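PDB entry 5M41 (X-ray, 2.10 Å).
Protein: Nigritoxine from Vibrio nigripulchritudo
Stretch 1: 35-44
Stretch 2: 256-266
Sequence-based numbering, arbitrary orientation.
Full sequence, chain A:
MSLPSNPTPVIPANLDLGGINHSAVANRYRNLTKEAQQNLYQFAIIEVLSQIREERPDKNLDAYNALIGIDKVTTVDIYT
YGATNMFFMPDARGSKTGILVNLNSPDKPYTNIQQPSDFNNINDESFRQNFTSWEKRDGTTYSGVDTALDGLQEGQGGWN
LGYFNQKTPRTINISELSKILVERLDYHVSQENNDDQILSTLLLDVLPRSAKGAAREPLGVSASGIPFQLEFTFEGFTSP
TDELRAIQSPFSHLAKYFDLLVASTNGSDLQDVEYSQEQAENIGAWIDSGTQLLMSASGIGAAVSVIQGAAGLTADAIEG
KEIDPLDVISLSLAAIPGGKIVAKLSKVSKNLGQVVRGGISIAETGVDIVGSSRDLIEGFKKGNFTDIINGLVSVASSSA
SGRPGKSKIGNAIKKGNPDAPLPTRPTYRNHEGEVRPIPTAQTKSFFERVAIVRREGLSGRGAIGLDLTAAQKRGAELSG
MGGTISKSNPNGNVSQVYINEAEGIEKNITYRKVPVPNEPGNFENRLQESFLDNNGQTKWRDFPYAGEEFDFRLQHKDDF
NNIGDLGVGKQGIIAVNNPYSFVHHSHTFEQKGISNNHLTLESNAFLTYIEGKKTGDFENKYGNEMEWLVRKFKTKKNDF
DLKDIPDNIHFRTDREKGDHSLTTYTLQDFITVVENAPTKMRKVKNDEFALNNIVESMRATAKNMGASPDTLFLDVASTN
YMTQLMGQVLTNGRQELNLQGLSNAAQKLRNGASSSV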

ATOM      1  N   GLU A  35      22.202 -19.017 -21.071  1.00 35.66           N
ATOM      2  CA  GLU A  35      21.122 -19.453 -21.970  1.00 37.23           C
ATOM      3  C   GLU A  35      20.148 -18.311 -22.332  1.00 34.38           C
ATOM      4  O   GLU A  35      19.799 -18.126 -23.509  1.00 32.82           O
ATOM      5  N   ALA A  36      19.695 -17.579 -21.313  1.00 33.50           N
ATOM      6  CA  ALA A  36      18.811 -16.409 -21.488  1.00 33.14           C
ATOM      7  C   ALA A  36      19.485 -15.277 -22.289  1.00 32.21           C
ATOM      8  O   ALA A  36      18.829 -14.618 -23.087  1.00 31.01           O
ATOM      9  N   GLN A  37      20.774 -15.032 -22.050  1.00 32.30           N
ATOM     10  CA  GLN A  37      21.533 -14.050 -22.866  1.00 32.24           C
ATOM     11  C   GLN A  37      21.623 -14.459 -24.353  1.00 32.54           C
ATOM     12  O   GLN A  37      21.470 -13.612 -25.222  1.00 31.93           O
ATOM     13  N   GLN A  38      21.903 -15.737 -24.633  1.00 32.35           N
ATOM     14  CA  GLN A  38      21.883 -16.265 -26.001  1.00 34.45           C
ATOM     15  C   GLN A  38      20.505 -16.087 -26.641  1.00 35.31           C
ATOM     16  O   GLN A  38      20.384 -15.675 -27.821  1.00 34.38           O
ATOM     17  N   ASN A  39      19.472 -16.412 -25.869  1.00 34.36           N
ATOM     18  CA  ASN A  39      18.098 -16.260 -26.334  1.00 35.05           C
ATOM     19  C   ASN A  39      17.816 -14.791 -26.669  1.00 33.51           C
ATOM     20  O   ASN A  39      17.170 -14.485 -27.665  1.00 34.07           O
ATOM     21  N   LEU A  40      18.258 -13.889 -25.796  1.00 32.04           N
ATOM     22  CA  LEU A  40      18.118 -12.452 -26.070  1.00 31.95           C
ATOM     23  C   LEU A  40      18.751 -12.110 -27.436  1.00 31.70           C
ATOM     24  O   LEU A  40      18.127 -11.425 -28.284  1.00 30.74           O
ATOM     25  N   TYR A  41      20.002 -12.529 -27.637  1.00 30.50           N
ATOM     26  CA  TYR A  41      20.653 -12.224 -28.920  1.00 31.70           C
ATOM     27  C   TYR A  41      19.932 -12.905 -30.084  1.00 32.43           C
ATOM     28  O   TYR A  41      19.751 -12.309 -31.156  1.00 31.81           O
ATOM     29  N   GLN A  42      19.486 -14.141 -29.838  1.00 31.34           N
ATOM     30  CA  GLN A  42      18.808 -14.919 -30.847  1.00 33.92           C
ATOM     31  C   GLN A  42      17.560 -14.192 -31.334  1.00 35.27           C
ATOM     32  O   GLN A  42      17.319 -14.137 -32.541  1.00 35.34           O
ATOM     33  N   PHE A  43      16.764 -13.652 -30.399  1.00 34.02           N
ATOM     34  CA  PHE A  43      15.556 -12.903 -30.769  1.00 34.32           C
ATOM     35  C   PHE A  43      15.864 -11.610 -31.522  1.00 35.69           C
ATOM     36  O   PHE A  43      15.134 -11.260 -32.449  1.00 35.16           O
ATOM     37  N   ALA A  44      16.922 -10.890 -31.101  1.00 34.18           N
ATOM     38  CA  ALA A  44      17.423  -9.738 -31.859  1.00 35.05           C
ATOM     39  C   ALA A  44      17.773 -10.094 -33.320  1.00 35.78           C
ATOM     40  O   ALA A  44      17.400  -9.369 -34.261  1.00 36.02           O
ATOM     41  N   LYS A 256       9.772  -5.637 -18.049  1.00 33.75           N
ATOM     42  CA  LYS A 256       8.889  -6.791 -18.345  1.00 34.98           C
ATOM     43  C   LYS A 256       9.609  -7.803 -19.260  1.00 33.69           C
ATOM     44  O   LYS A 256       9.547  -9.006 -19.040  1.00 32.33           O
ATOM     45  N   TYR A 257      10.336  -7.314 -20.257  1.00 34.24           N
ATOM     46  CA  TYR A 257      11.050  -8.222 -21.159  1.00 33.59           C
ATOM     47  C   TYR A 257      12.175  -8.982 -20.419  1.00 33.98           C
ATOM     48  O   TYR A 257      12.300 -10.204 -20.542  1.00 32.97           O
ATOM     49  N   PHE A 258      12.969  -8.261 -19.626  1.00 32.44           N
ATOM     50  CA  PHE A 258      13.965  -8.935 -18.832  1.00 32.56           C
ATOM     51  C   PHE A 258      13.351  -9.976 -17.903  1.00 32.97           C
ATOM     52  O   PHE A 258      13.889 -11.066 -17.781  1.00 32.29           O
ATOM     53  N   ASP A 259      12.222  -9.647 -17.272  1.00 32.27           N
ATOM     54  CA  ASP A 259      11.540 -10.594 -16.379  1.00 33.45           C
ATOM     55  C   ASP A 259      11.140 -11.863 -17.163  1.00 34.05           C
ATOM     56  O   ASP A 259      11.214 -12.982 -16.656  1.00 34.44           O
ATOM     57  N   LEU A 260      10.650 -11.665 -18.384  1.00 33.58           N
ATOM     58  CA  LEU A 260      10.260 -12.786 -19.236  1.00 34.01           C
ATOM     59  C   LEU A 260      11.453 -13.693 -19.564  1.00 33.62           C
ATOM     60  O   LEU A 260      11.333 -14.927 -19.547  1.00 33.70           O
ATOM     61  N   LEU A 261      12.589 -13.078 -19.895  1.00 32.27           N
ATOM     62  CA  LEU A 261      13.807 -13.847 -20.211  1.00 33.05           C
ATOM     63  C   LEU A 261      14.276 -14.674 -19.011  1.00 34.24           C
ATOM     64  O   LEU A 261      14.751 -15.791 -19.175  1.00 33.01           O
ATOM     65  N   VAL A 262      14.149 -14.110 -17.808  1.00 34.61           N
ATOM     66  CA  VAL A 262      14.447 -14.885 -16.597  1.00 36.00           C
ATOM     67  C   VAL A 262      13.440 -16.043 -16.464  1.00 37.12           C
ATOM     68  O   VAL A 262      13.836 -17.179 -16.207  1.00 36.64           O
ATOM     69  N   ALA A 263      12.145 -15.761 -16.630  1.00 37.54           N
ATOM     70  CA  ALA A 263      11.140 -16.842 -16.545  1.00 40.34           C
ATOM     71  C   ALA A 263      11.362 -17.903 -17.600  1.00 42.10           C
ATOM     72  O   ALA A 263      11.050 -19.059 -17.359  1.00 44.86           O
ATOM     73  N   SER A 264      11.912 -17.531 -18.757  1.00 41.18           N
ATOM     74  CA  SER A 264      12.108 -18.516 -19.820  1.00 44.50           C
ATOM     75  C   SER A 264      13.126 -19.574 -19.424  1.00 45.79           C
ATOM     76  O   SER A 264      13.029 -20.710 -19.871  1.00 50.77           O
ATOM     77  N   THR A 265      14.088 -19.218 -18.585  1.00 45.45           N
ATOM     78  CA  THR A 265      15.132 -20.165 -18.197  1.00 48.96           C
ATOM     79  C   THR A 265      14.986 -20.651 -16.744  1.00 54.13           C
ATOM     80  O   THR A 265      15.882 -21.294 -16.219  1.00 56.20           O
ATOM     81  N   ASN A 266      13.856 -20.325 -16.115  1.00 63.42           N
ATOM     82  CA  ASN A 266      13.396 -20.894 -14.824  1.00 77.88           C
ATOM     83  C   ASN A 266      12.861 -19.889 -13.805  1.00 81.68           C
ATOM     84  O   ASN A 266      13.585 -18.986 -13.397  1.00 82.43           O
TER

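Two helices, 35-44 and 256-264, cross with their N-to-C directions 125° apart and their axes 9.3 Å away at closest approach. Thr-265, Leu-261 and Leu-40 cover the most surface. No direct hydrogen bond joins the stretches; the contacts are packing, with one water bridging the polar edge.

The first rule is a small residue at the tight point. Ala-36 lies opposite Leu-261, their CA atoms 5.8 Å apart, and its side chain is short enough for CB to rest 3.7 Å from Leu-261 O. Ser-264, in the p rotamer, donates OG to that same carbonyl (Ser-264 OG to Leu-261 O, 2.7 Å), so the serine hydroxyl is satisfied within its own stretch.

Leu-261 points toward the partner as an m, t rotamer; Leu-40, leaving its helix sideways, takes t, t. Their methyls meet, Leu-40 CD1 to Leu-261 CD1 at 3.8 Å, and Leu-40 CD1 also comes 4.2 Å from Phe-258 CE1. One leucine methyl thus meets two apolar neighbours three residues apart on the partner helix.

Thr-265, in the p rotamer and pointing toward the partner, covers the other end. Its CG2 packs 3.6 Å from Glu-35 CD and 3.7 Å from Ala-36 N, so a methyl lies against the carboxylate carbon of the extended t, t glutamate. Nearby, water 1 bridges the stretches, donating to Glu-35 OE2 (3.0 Å from the water O) and Ser-264 O (3.2 Å from the water O), although other acceptors compete for its protons.

At the far end, Phe-43 (m) and Tyr-257 (t) both point in. Phe-43 CD2 approaches Tyr-257 OH obliquely at 3.4 Å, while that hydroxyl is hydrogen-bonded elsewhere in the structure. A buried polar tip is tolerated here with its partner supplied from outside the pair.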

ATOM      1  CB  GLU A  35      20.363 -20.636 -21.332  1.00 40.72           C
ATOM      2  CG  GLU A  35      19.261 -21.214 -22.220  1.00 46.25           C
ATOM      3  CD  GLU A  35      18.327 -22.237 -21.523  1.00 52.85           C
ATOM      4  OE1 GLU A  35      18.547 -22.643 -20.345  1.00 53.29           O
ATOM      5  OE2 GLU A  35      17.332 -22.628 -22.169  1.00 55.43           O
ATOM      6  CB  ALA A  36      18.339 -15.885 -20.140  1.00 33.45           C
ATOM      7  CB  GLN A  37      22.954 -13.790 -22.307  1.00 31.11           C
ATOM      8  CG  GLN A  37      22.981 -13.268 -20.854  1.00 30.03           C
ATOM      9  CD  GLN A  37      24.373 -13.319 -20.230  1.00 31.42           C
ATOM     10  OE1 GLN A  37      25.207 -14.129 -20.624  1.00 32.09           O
ATOM     11  NE2 GLN A  37      24.624 -12.457 -19.244  1.00 29.69           N
ATOM     12  CB  GLN A  38      22.292 -17.755 -26.016  1.00 35.53           C
ATOM     13  CG  GLN A  38      23.738 -17.948 -25.558  1.00 37.75           C
ATOM     14  CD  GLN A  38      24.148 -19.397 -25.392  1.00 40.81           C
ATOM     15  OE1 GLN A  38      23.388 -20.307 -25.687  1.00 42.58           O
ATOM     16  NE2 GLN A  38      25.355 -19.610 -24.902  1.00 40.18           N
ATOM     17  CB  ASN A  39      17.112 -16.688 -25.249  1.00 35.76           C
ATOM     18  CG  ASN A  39      16.992 -18.198 -25.097  1.00 39.62           C
ATOM     19  OD1 ASN A  39      16.353 -18.669 -24.160  1.00 45.64           O
ATOM     20  ND2 ASN A  39      17.620 -18.944 -25.957  1.00 38.49           N
ATOM     21  CB  LEU A  40      18.781 -11.649 -24.943  1.00 30.93           C
ATOM     22  CG  LEU A  40      18.710 -10.134 -24.833  1.00 31.89           C
ATOM     23  CD1 LEU A  40      19.148  -9.700 -23.416  1.00 30.95           C
ATOM     24  CD2 LEU A  40      19.650  -9.483 -25.847  1.00 32.72           C
ATOM     25  CB  TYR A  41      22.125 -12.612 -28.892  1.00 30.18           C
ATOM     26  CG  TYR A  41      23.022 -11.406 -28.588  1.00 30.95           C
ATOM     27  CD1 TYR A  41      23.188 -10.392 -29.530  1.00 30.14           C
ATOM     28  CD2 TYR A  41      23.667 -11.270 -27.355  1.00 29.29           C
ATOM     29  CE1 TYR A  41      23.989  -9.284 -29.263  1.00 30.13           C
ATOM     30  CE2 TYR A  41      24.477 -10.166 -27.090  1.00 30.72           C
ATOM     31  CZ  TYR A  41      24.634  -9.178 -28.052  1.00 30.94           C
ATOM     32  OH  TYR A  41      25.459  -8.081 -27.812  1.00 32.24           O
ATOM     33  CB  GLN A  42      18.441 -16.285 -30.287  1.00 35.51           C
ATOM     34  CG  GLN A  42      17.754 -17.197 -31.264  1.00 40.82           C
ATOM     35  CD  GLN A  42      18.726 -18.154 -31.880  1.00 45.69           C
ATOM     36  OE1 GLN A  42      19.855 -17.785 -32.222  1.00 48.16           O
ATOM     37  NE2 GLN A  42      18.305 -19.400 -32.025  1.00 47.73           N
ATOM     38  CB  PHE A  43      14.689 -12.582 -29.549  1.00 33.72           C
ATOM     39  CG  PHE A  43      13.894 -13.760 -29.026  1.00 35.38           C
ATOM     40  CD1 PHE A  43      13.069 -14.505 -29.877  1.00 36.60           C
ATOM     41  CD2 PHE A  43      13.918 -14.085 -27.661  1.00 36.20           C
ATOM     42  CE1 PHE A  43      12.315 -15.583 -29.403  1.00 38.44           C
ATOM     43  CE2 PHE A  43      13.157 -15.153 -27.176  1.00 37.78           C
ATOM     44  CZ  PHE A  43      12.361 -15.910 -28.047  1.00 38.11           C
ATOM     45  CB  ALA A  44      18.631  -9.108 -31.167  1.00 33.69           C
ATOM     46  CB  LYS A 256       7.554  -6.345 -18.953  1.00 35.95           C
ATOM     47  CG  LYS A 256       6.571  -7.502 -19.201  1.00 39.29           C
ATOM     48  CD  LYS A 256       5.226  -7.056 -19.801  1.00 41.83           C
ATOM     49  CE  LYS A 256       5.415  -6.517 -21.213  1.00 45.73           C
ATOM     50  NZ  LYS A 256       4.281  -5.671 -21.677  1.00 48.59           N
ATOM     51  CB  TYR A 257      11.609  -7.480 -22.391  1.00 33.43           C
ATOM     52  CG  TYR A 257      12.290  -8.434 -23.364  1.00 34.19           C
ATOM     53  CD1 TYR A 257      11.643  -9.615 -23.763  1.00 33.47           C
ATOM     54  CD2 TYR A 257      13.579  -8.169 -23.881  1.00 33.26           C
ATOM     55  CE1 TYR A 257      12.253 -10.501 -24.649  1.00 34.21           C
ATOM     56  CE2 TYR A 257      14.191  -9.059 -24.762  1.00 32.46           C
ATOM     57  CZ  TYR A 257      13.517 -10.218 -25.140  1.00 33.66           C
ATOM     58  OH  TYR A 257      14.095 -11.124 -25.999  1.00 33.51           O
ATOM     59  CB  PHE A 258      14.772  -7.931 -18.021  1.00 31.45           C
ATOM     60  CG  PHE A 258      15.925  -7.339 -18.779  1.00 31.40           C
ATOM     61  CD1 PHE A 258      16.995  -8.144 -19.204  1.00 30.83           C
ATOM     62  CD2 PHE A 258      15.950  -5.976 -19.069  1.00 31.29           C
ATOM     63  CE1 PHE A 258      18.074  -7.585 -19.896  1.00 30.83           C
ATOM     64  CE2 PHE A 258      17.031  -5.406 -19.740  1.00 33.04           C
ATOM     65  CZ  PHE A 258      18.099  -6.211 -20.152  1.00 32.50           C
ATOM     66  CB  ASP A 259      10.259  -9.976 -15.802  1.00 33.25           C
ATOM     67  CG  ASP A 259      10.516  -8.888 -14.759  1.00 35.30           C
ATOM     68  OD1 ASP A 259      11.675  -8.700 -14.313  1.00 34.99           O
ATOM     69  OD2 ASP A 259       9.519  -8.187 -14.408  1.00 36.15           O
ATOM     70  CB  LEU A 260       9.593 -12.275 -20.525  1.00 35.02           C
ATOM     71  CG  LEU A 260       9.175 -13.428 -21.476  1.00 39.56           C
ATOM     72  CD1 LEU A 260       7.874 -13.135 -22.181  1.00 41.47           C
ATOM     73  CD2 LEU A 260      10.271 -13.730 -22.502  1.00 39.02           C
ATOM     74  CB  LEU A 261      14.942 -12.942 -20.684  1.00 31.16           C
ATOM     75  CG  LEU A 261      14.768 -12.266 -22.056  1.00 33.44           C
ATOM     76  CD1 LEU A 261      15.877 -11.249 -22.285  1.00 31.08           C
ATOM     77  CD2 LEU A 261      14.802 -13.316 -23.164  1.00 34.66           C
ATOM     78  CB  VAL A 262      14.475 -13.997 -15.334  1.00 35.10           C
ATOM     79  CG1 VAL A 262      14.641 -14.843 -14.062  1.00 36.57           C
ATOM     80  CG2 VAL A 262      15.616 -12.967 -15.416  1.00 33.72           C
ATOM     81  CB  ALA A 263       9.704 -16.313 -16.622  1.00 39.39           C
ATOM     82  CB  SER A 264      12.531 -17.870 -21.149  1.00 41.86           C
ATOM     83  OG  SER A 264      13.901 -17.489 -21.080  1.00 44.21           O
ATOM     84  CB  THR A 265      16.551 -19.605 -18.477  1.00 49.56           C
ATOM     85  OG1 THR A 265      16.724 -18.369 -17.780  1.00 52.79           O
ATOM     86  CG2 THR A 265      16.762 -19.345 -19.983  1.00 45.66           C
ATOM     87  CB  ASN A 266      14.455 -21.778 -14.151  1.00 86.40           C
ATOM     88  CG  ASN A 266      14.149 -23.257 -14.282  1.00 88.17           C
ATOM     89  OD1 ASN A 266      12.993 -23.670 -14.240  1.00 90.58           O
ATOM     90  ND2 ASN A 266      15.195 -24.065 -14.425  1.00 94.46           N
TER
HETATM   91  O   HOH W   1      14.776 -21.156 -22.571  1.00 52.81           O